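Local structure of nisin immunity protein (5XHB) at residues I94-E97 with S98-G101; I132-G136 with N137-I141; R203-S206 with L207-F211. The protein contributes to the immunity of Lactococcus lactis against exogenously supplied nisin, in nature as a membrane-anchored lipoprotein. All coordinates share one frame; numbering follows the deposited sequence.

Interaction 1: residues I94-E97 with S98-G101; sequences ILPE and SDKG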
loop_
_atom_site.group_PDB
_atom_site.type_symbol
_atom_site.label_atom_id
_atom_site.label_comp_id
_atom_site.label_asym_id
_atom_site.label_seq_id
_atom_site.Cartn_x
_atom_site.Cartn_y
_atom_site.Cartn_z
ATOM N N ILE A 94 8.314 -4.100 -12.051
ATOM C CA ILE A 94 7.398 -3.006 -12.341
ATOM C C ILE A 94 6.122 -3.621 -12.916
ATOM O O ILE A 94 6.169 -4.679 -13.546
ATOM C CB ILE A 94 7.984 -1.966 -13.327
ATOM C CG1 ILE A 94 8.320 -2.606 -14.681
ATOM C CG2 ILE A 94 9.190 -1.232 -12.706
ATOM C CD1 ILE A 94 8.546 -1.598 -15.800
ATOM N N LEU A 95 4.993 -2.962 -12.679
ATOM C CA LEU A 95 3.696 -3.446 -13.145
ATOM C C LEU A 95 2.896 -2.285 -13.708
ATOM O O LEU A 95 3.111 -1.146 -13.317
ATOM C CB LEU A 95 2.917 -4.109 -11.991
ATOM C CG LEU A 95 3.351 -5.493 -11.490
ATOM C CD1 LEU A 95 2.524 -5.925 -10.274
ATOM C CD2 LEU A 95 3.268 -6.553 -12.610
ATOM N N PRO A 96 1.954 -2.571 -14.618
ATOM C CA PRO A 96 1.033 -1.522 -15.077
ATOM C C PRO A 96 0.233 -0.968 -13.899
ATOM O O PRO A 96 0.004 -1.686 -12.924
ATOM C CB PRO A 96 0.103 -2.248 -16.069
ATOM C CG PRO A 96 0.734 -3.589 -16.326
ATOM C CD PRO A 96 1.652 -3.897 -15.186
ATOM N N GLU A 97 -0.192 0.283 -13.991
ATOM C CA GLU A 97 -0.972 0.912 -12.930
ATOM C C GLU A 97 -2.322 0.246 -12.722
ATOM O O GLU A 97 -2.939 0.403 -11.671
ATOM C CB GLU A 97 -1.174 2.405 -13.235
ATOM C CG GLU A 97 0.100 3.241 -13.119
ATOM C CD GLU A 97 0.521 3.503 -11.676
ATOM O OE1 GLU A 97 -0.038 2.867 -10.766
ATOM O OE2 GLU A 97 1.405 4.363 -11.450
ATOM N N SER A 98 -2.778 -0.517 -13.711
ATOM C CA SER A 98 -3.997 -1.305 -13.540
ATOM C C SER A 98 -3.881 -2.301 -12.381
ATOM O O SER A 98 -4.896 -2.789 -11.864
ATOM C CB SER A 98 -4.325 -2.049 -14.830
ATOM O OG SER A 98 -3.340 -3.032 -15.091
ATOM N N ASP A 99 -2.645 -2.586 -11.963
ATOM C CA ASP A 99 -2.384 -3.505 -10.863
ATOM C C ASP A 99 -2.176 -2.816 -9.492
ATOM O O ASP A 99 -1.846 -3.489 -8.513
ATOM C CB ASP A 99 -1.148 -4.360 -11.162
ATOM C CG ASP A 99 -1.363 -5.347 -12.303
ATOM O OD1 ASP A 99 -2.523 -5.697 -12.586
ATOM O OD2 ASP A 99 -0.362 -5.786 -12.909
ATOM N N LYS A 100 -2.348 -1.499 -9.420
ATOM C CA LYS A 100 -2.098 -0.796 -8.163
ATOM C C LYS A 100 -3.044 -1.338 -7.105
ATOM O O LYS A 100 -4.181 -1.685 -7.409
ATOM C CB LYS A 100 -2.270 0.718 -8.312
ATOM C CG LYS A 100 -3.656 1.162 -8.685
ATOM C CD LYS A 100 -3.849 2.673 -8.484
ATOM C CE LYS A 100 -2.963 3.493 -9.388
ATOM N NZ LYS A 100 -3.123 4.969 -9.139
ATOM N N GLY A 101 -2.554 -1.437 -5.874
ATOM C CA GLY A 101 -3.333 -2.004 -4.786
ATOM C C GLY A 101 -3.310 -3.523 -4.698
ATOM O O GLY A 101 -3.380 -4.075 -3.603
#

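Interaction 2: residues I132-G136 with N137-I141; sequences IDYMG and NIYSI. With SO4 (sulfate ion), chain B.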
loop_
_atom_site.group_PDB
_atom_site.type_symbol
_atom_site.label_atom_id
_atom_site.label_comp_id
_atom_site.label_asym_id
_atom_site.label_seq_id
_atom_site.Cartn_x
_atom_site.Cartn_y
_atom_site.Cartn_z
ATOM N N ILE A 132 -8.825 1.742 11.315
ATOM C CA ILE A 132 -7.788 0.759 11.087
ATOM C C ILE A 132 -6.469 1.462 10.830
ATOM O O ILE A 132 -6.426 2.455 10.098
ATOM C CB ILE A 132 -8.143 -0.158 9.899
ATOM C CG1 ILE A 132 -9.276 -1.090 10.322
ATOM C CG2 ILE A 132 -6.932 -0.980 9.455
ATOM C CD1 ILE A 132 -9.665 -2.053 9.276
ATOM N N ASP A 133 -5.411 0.957 11.456
ATOM C CA ASP A 133 -4.057 1.474 11.248
ATOM C C ASP A 133 -3.343 0.672 10.164
ATOM O O ASP A 133 -3.334 -0.563 10.199
ATOM C CB ASP A 133 -3.234 1.406 12.535
ATOM C CG ASP A 133 -3.919 2.069 13.719
ATOM O OD1 ASP A 133 -4.834 2.896 13.522
ATOM O OD2 ASP A 133 -3.534 1.744 14.858
ATOM N N TYR A 134 -2.729 1.372 9.216
ATOM C CA TYR A 134 -1.992 0.713 8.146
ATOM C C TYR A 134 -0.917 1.636 7.571
ATOM O O TYR A 134 -1.206 2.770 7.183
ATOM C CB TYR A 134 -2.942 0.260 7.032
ATOM C CG TYR A 134 -2.231 -0.228 5.782
ATOM C CD1 TYR A 134 -1.479 -1.395 5.803
ATOM C CD2 TYR A 134 -2.325 0.476 4.584
ATOM C CE1 TYR A 134 -0.834 -1.855 4.667
ATOM C CE2 TYR A 134 -1.674 0.027 3.436
ATOM C CZ TYR A 134 -0.935 -1.141 3.490
ATOM O OH TYR A 134 -0.285 -1.594 2.370
HETATM N N MSE A 135 0.316 1.146 7.520
HETATM C CA MSE A 135 1.425 1.896 6.907
HETATM C C MSE A 135 1.629 3.282 7.507
HETATM O O MSE A 135 1.972 4.226 6.791
HETATM C CB MSE A 135 1.212 2.034 5.399
HETATM C CG MSE A 135 1.609 0.807 4.610
HETATM SE SE MSE A 135 3.543 0.498 4.680
HETATM C CE MSE A 135 4.100 2.124 3.723
ATOM N N GLY A 136 1.412 3.397 8.814
ATOM C CA GLY A 136 1.640 4.643 9.522
ATOM C C GLY A 136 0.506 5.626 9.348
ATOM O O GLY A 136 0.590 6.764 9.794
ATOM N N ASN A 137 -0.559 5.183 8.684
ATOM C CA ASN A 137 -1.743 6.004 8.486
ATOM C C ASN A 137 -2.945 5.420 9.238
ATOM O O ASN A 137 -2.936 4.258 9.638
ATOM C CB ASN A 137 -2.086 6.117 6.994
ATOM C CG ASN A 137 -0.943 6.664 6.166
ATOM O OD1 ASN A 137 -0.302 7.642 6.541
ATOM N ND2 ASN A 137 -0.682 6.027 5.026
ATOM N N ILE A 138 -3.977 6.233 9.406
ATOM C CA ILE A 138 -5.201 5.806 10.077
ATOM C C ILE A 138 -6.324 5.884 9.067
ATOM O O ILE A 138 -6.398 6.841 8.299
ATOM C CB ILE A 138 -5.510 6.682 11.314
ATOM C CG1 ILE A 138 -4.318 6.653 12.270
ATOM C CG2 ILE A 138 -6.778 6.204 12.024
ATOM C CD1 ILE A 138 -4.663 6.982 13.710
ATOM N N TYR A 139 -7.176 4.864 9.052
ATOM C CA TYR A 139 -8.238 4.736 8.068
ATOM C C TYR A 139 -9.567 4.645 8.764
ATOM O O TYR A 139 -9.712 3.895 9.714
ATOM C CB TYR A 139 -8.021 3.493 7.188
ATOM C CG TYR A 139 -6.803 3.668 6.322
ATOM C CD1 TYR A 139 -5.537 3.437 6.833
ATOM C CD2 TYR A 139 -6.926 4.099 4.998
ATOM C CE1 TYR A 139 -4.410 3.631 6.059
ATOM C CE2 TYR A 139 -5.805 4.293 4.207
ATOM C CZ TYR A 139 -4.550 4.058 4.746
ATOM O OH TYR A 139 -3.420 4.265 3.987
ATOM N N SER A 140 -10.539 5.400 8.279
ATOM C CA SER A 140 -11.877 5.351 8.840
ATOM C C SER A 140 -12.752 4.373 8.063
ATOM O O SER A 140 -12.857 4.487 6.845
ATOM C CB SER A 140 -12.501 6.746 8.822
ATOM O OG SER A 140 -13.841 6.667 9.258
ATOM N N ILE A 141 -13.357 3.416 8.773
ATOM C CA ILE A 141 -14.282 2.447 8.181
ATOM C C ILE A 141 -15.649 3.078 8.059
ATOM O O ILE A 141 -16.298 3.365 9.063
ATOM C CB ILE A 141 -14.378 1.164 9.033
ATOM C CG1 ILE A 141 -12.993 0.534 9.205
ATOM C CG2 ILE A 141 -15.356 0.160 8.414
ATOM C CD1 ILE A 141 -12.967 -0.562 10.290
HETATM S S SO4 B . 0.131 0.207 -1.463
HETATM O O1 SO4 B . -0.782 -0.564 -2.333
HETATM O O2 SO4 B . 0.210 -0.425 -0.149
HETATM O O3 SO4 B . 1.473 0.257 -2.040
HETATM O O4 SO4 B . -0.421 1.552 -1.345
#

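Interaction 3: residues R203-S206 with L207-F211; sequences RGKS and LTEAF. With SO4 (sulfate ion), chain B.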
loop_
_atom_site.group_PDB
_atom_site.type_symbol
_atom_site.label_atom_id
_atom_site.label_comp_id
_atom_site.label_asym_id
_atom_site.label_seq_id
_atom_site.Cartn_x
_atom_site.Cartn_y
_atom_site.Cartn_z
ATOM N N ARG A 203 -10.240 -2.368 -6.460
ATOM C CA ARG A 203 -9.667 -2.298 -7.810
ATOM C C ARG A 203 -9.481 -0.853 -8.243
ATOM O O ARG A 203 -10.372 -0.034 -8.052
ATOM C CB ARG A 203 -10.554 -3.033 -8.805
ATOM C CG ARG A 203 -10.780 -4.471 -8.444
ATOM C CD ARG A 203 -11.528 -5.205 -9.542
ATOM N NE ARG A 203 -12.312 -6.292 -8.967
ATOM C CZ ARG A 203 -13.132 -7.072 -9.661
ATOM N NH1 ARG A 203 -13.254 -6.908 -10.972
ATOM N NH2 ARG A 203 -13.829 -8.014 -9.044
ATOM N N GLY A 204 -8.308 -0.534 -8.777
ATOM C CA GLY A 204 -8.037 0.822 -9.214
ATOM C C GLY A 204 -7.550 1.774 -8.141
ATOM O O GLY A 204 -7.370 2.960 -8.414
ATOM N N LYS A 205 -7.341 1.277 -6.925
ATOM C CA LYS A 205 -6.834 2.112 -5.847
ATOM C C LYS A 205 -5.677 1.444 -5.122
ATOM O O LYS A 205 -5.725 0.248 -4.848
ATOM C CB LYS A 205 -7.954 2.436 -4.838
ATOM C CG LYS A 205 -9.198 3.049 -5.485
ATOM C CD LYS A 205 -10.089 3.788 -4.478
ATOM C CE LYS A 205 -11.363 4.314 -5.156
ATOM N NZ LYS A 205 -12.303 5.024 -4.226
ATOM N N SER A 206 -4.634 2.207 -4.811
ATOM C CA SER A 206 -3.589 1.683 -3.937
ATOM C C SER A 206 -4.139 1.472 -2.524
ATOM O O SER A 206 -5.101 2.129 -2.130
ATOM C CB SER A 206 -2.388 2.625 -3.911
ATOM O OG SER A 206 -2.718 3.812 -3.226
ATOM N N LEU A 207 -3.540 0.553 -1.767
ATOM C CA LEU A 207 -4.002 0.288 -0.397
ATOM C C LEU A 207 -3.832 1.523 0.477
ATOM O O LEU A 207 -4.611 1.761 1.402
ATOM C CB LEU A 207 -3.248 -0.893 0.217
ATOM C CG LEU A 207 -3.617 -2.283 -0.304
ATOM C CD1 LEU A 207 -2.654 -3.338 0.246
ATOM C CD2 LEU A 207 -5.055 -2.639 0.072
ATOM N N THR A 208 -2.807 2.315 0.174
ATOM C CA THR A 208 -2.583 3.575 0.875
ATOM C C THR A 208 -3.777 4.512 0.723
ATOM O O THR A 208 -4.088 5.269 1.638
ATOM C CB THR A 208 -1.287 4.273 0.365
ATOM O OG1 THR A 208 -0.165 3.466 0.726
ATOM C CG2 THR A 208 -1.120 5.638 0.998
ATOM N N GLU A 209 -4.452 4.446 -0.423
ATOM C CA GLU A 209 -5.613 5.300 -0.695
ATOM C C GLU A 209 -6.862 4.810 0.034
ATOM O O GLU A 209 -7.542 5.568 0.730
ATOM C CB GLU A 209 -5.954 5.344 -2.185
ATOM C CG GLU A 209 -4.938 5.916 -3.158
ATOM C CD GLU A 209 -5.396 5.668 -4.598
ATOM O OE1 GLU A 209 -6.533 6.088 -4.932
ATOM O OE2 GLU A 209 -4.663 5.016 -5.373
ATOM N N ALA A 210 -7.169 3.534 -0.167
ATOM C CA ALA A 210 -8.382 2.940 0.381
ATOM C C ALA A 210 -8.296 1.432 0.329
ATOM O O ALA A 210 -7.545 0.865 -0.473
ATOM C CB ALA A 210 -9.618 3.410 -0.388
ATOM N N PHE A 211 -9.076 0.782 1.183
ATOM C CA PHE A 211 -9.234 -0.659 1.071
ATOM C C PHE A 211 -10.596 -1.058 1.603
ATOM O O PHE A 211 -11.342 -0.207 2.099
ATOM C CB PHE A 211 -8.111 -1.397 1.803
ATOM C CG PHE A 211 -7.868 -0.913 3.217
ATOM C CD1 PHE A 211 -8.543 -1.482 4.286
ATOM C CD2 PHE A 211 -6.946 0.096 3.471
ATOM C CE1 PHE A 211 -8.319 -1.035 5.587
ATOM C CE2 PHE A 211 -6.717 0.551 4.760
ATOM C CZ PHE A 211 -7.407 -0.016 5.823
HETATM S S SO4 B . 0.131 0.207 -1.463
HETATM O O1 SO4 B . -0.782 -0.564 -2.333
HETATM O O2 SO4 B . 0.210 -0.425 -0.149
HETATM O O3 SO4 B . 1.473 0.257 -2.040
HETATM O O4 SO4 B . -0.421 1.552 -1.345
HETATM O O HOH W 1 -6.904 -0.798 -2.546
#

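Interaction 1: residues I94-E97 with S98-G101
Pro-96 and Asp-99 close the first of two overlapping turns in which the chain leaves strand 90-96: the amide N of Asp-99 donates to Pro-96 O at 3.0 Å. One residue on, Lys-100 N repeats the bond to Glu-97 O, also at 3.0 Å and nearly straight at hydrogen (165°). Packing is tight around this turn. The carboxylate of Asp-99 is turned toward the strand end, its CG anti to its own carbonyl carbon (chi1 -68°). OD2 lies 3.6 Å from Pro-96 CD and 3.7 Å from Leu-95 CD2, a polar oxygen laid against aliphatic carbons, with the leucine side chain crossing it at about a right angle. Lys-100 adds to the tight part from another direction, its CG resting 3.2 Å from Glu-97 O.

The outer side is looser. The ammonium NZ of Lys-100 stays 4.1 Å from Glu-97 OE1, so opposite charges are close without forming a salt bridge; the one near approach there is OE1 to the CE methylene of Lys-100, at 3.3 Å. Ser-98 sets its OG beside Pro-96 CB on the exposed side. Strand 25-33 backs the segment through Phe-28 and Ser-26. Successive bonds from residue i+3 to residue i are the signature of a short 3-10 turn, which here ends strand 90-96, lying between strands 25-33 and 83-87 of the eight-stranded antiparallel sheet, and starts the connection to the second sheet.

Interaction 2: residues I132-G136 with N137-I141
Ile-132 and Tyr-139 form a hydrogen-bonded pair in a tight antiparallel beta hairpin, whose strands 131-134 and 137-145 are joined by a type I' turn with Met-135, a selenomethionine, and Gly-136 at its corners. Both corner residues have positive phi, as this turn requires.

Backbone bonds set the register. Ile-132 N and Tyr-139 O meet at 2.8 Å, and Tyr-139 N answers to Ile-132 O. Next to the turn, Tyr-134 and Asn-137 make a second reciprocal pair, with Tyr-134 N to Asn-137 O nearly straight at hydrogen (169°). Between them Asp-133 and Ile-138 are a non-hydrogen-bonded pair, beside which Asp-133 CA makes a CA-H...O contact with Asn-137 O at 3.4 Å.

Apolar contacts gather on the face carrying Ile-132, Tyr-134 and Tyr-139. Ile-132 CG1 meets the CD1 methyl of Ile-141 at 3.7 Å. The two tyrosines do not stack: Tyr-139 brings its CE1 edge to Tyr-134 CB, 3.8 Å away, and the carbonyl oxygens of Ile-132 and Tyr-134 lie at that ring's edge, in its plane. On the Tyr-134 ring, Met-135 CG sits over one face near the rim, while Phe-122 stacks with the ring.

Polar side-chain bonds finish the contact. Tyr-139 OH is held chiefly by Thr-208 O and takes a weak bond from Asn-137 ND2 (3.4 Å). Tyr-134, its ring carried off the sheet face by a trans chi1 of 170°, ends with OH donating to sulfate O2 at 2.8 Å.

Interaction 3: residues R203-S206 with L207-F211
Glu-209 turns back on Ser-206, three residues earlier, and packs against it from CB to OE2, while OE1 lies over Lys-205. Its CB is 3.3 Å from Ser-206 O. CG, set beside the backbone N of Glu-209 (chi1 -63°), comes within 3.1 Å of Ser-206 OG, a close approach of a methylene to a hydroxyl. From there the chain runs extended, and CD passes 3.6 Å from Ser-206 N. At the tip the two oxygens part: OE2 accepts from Ser-206 N at 2.9 Å, the donor standing well above the carboxylate plane, whereas OE1 faces the aliphatic start of Lys-205, 3.9 Å from its CB.

Glu-209 N gives a weak bond back to Ser-206 OG, so the two residues bond in both directions across a helix-like turn. Ser-206 O accepts from the amides of both Glu-209 and Ala-210. Consecutive amides and a hydroxyl give the sulfate, probably from the crystallisation liquor, three donors here: Leu-207 N donates to O1, while Thr-208 N and Thr-208 OG1 (2.8 Å from the oxygen) both grip O4.

The turn lies between strand 191-202 and strand 210-215, neighbours in the seven-stranded sheet; Leu-207 packs on Ser-201 of the former, and Ala-210 opens the latter against Leu-221 and Thr-223 of strand 218-224.

How the interactions relate
Interaction 3 stands between the other two. Its centre is 11 Å from that of interaction 1 and 12 Å from that of interaction 2, whereas interactions 1 and 2 are 22 Å apart between centres and do not touch. Toward 98-101, Lys-100 CD packs 3.5 Å from Gly-204 O, bringing the chain leaving the eight-stranded sheet against the 203-206 loop of the seven-stranded one. Toward the hairpin, Tyr-139 OH lies 2.6 Å from Thr-208 O, a probable hydrogen bond, and Phe-211 CE2 meets Tyr-139 CG at 3.5 Å. Interactions 2 and 3 share the sulfate, whose binding is completed by Ala-105 N and Arg-107 NH1 from the connection that interaction 1 begins.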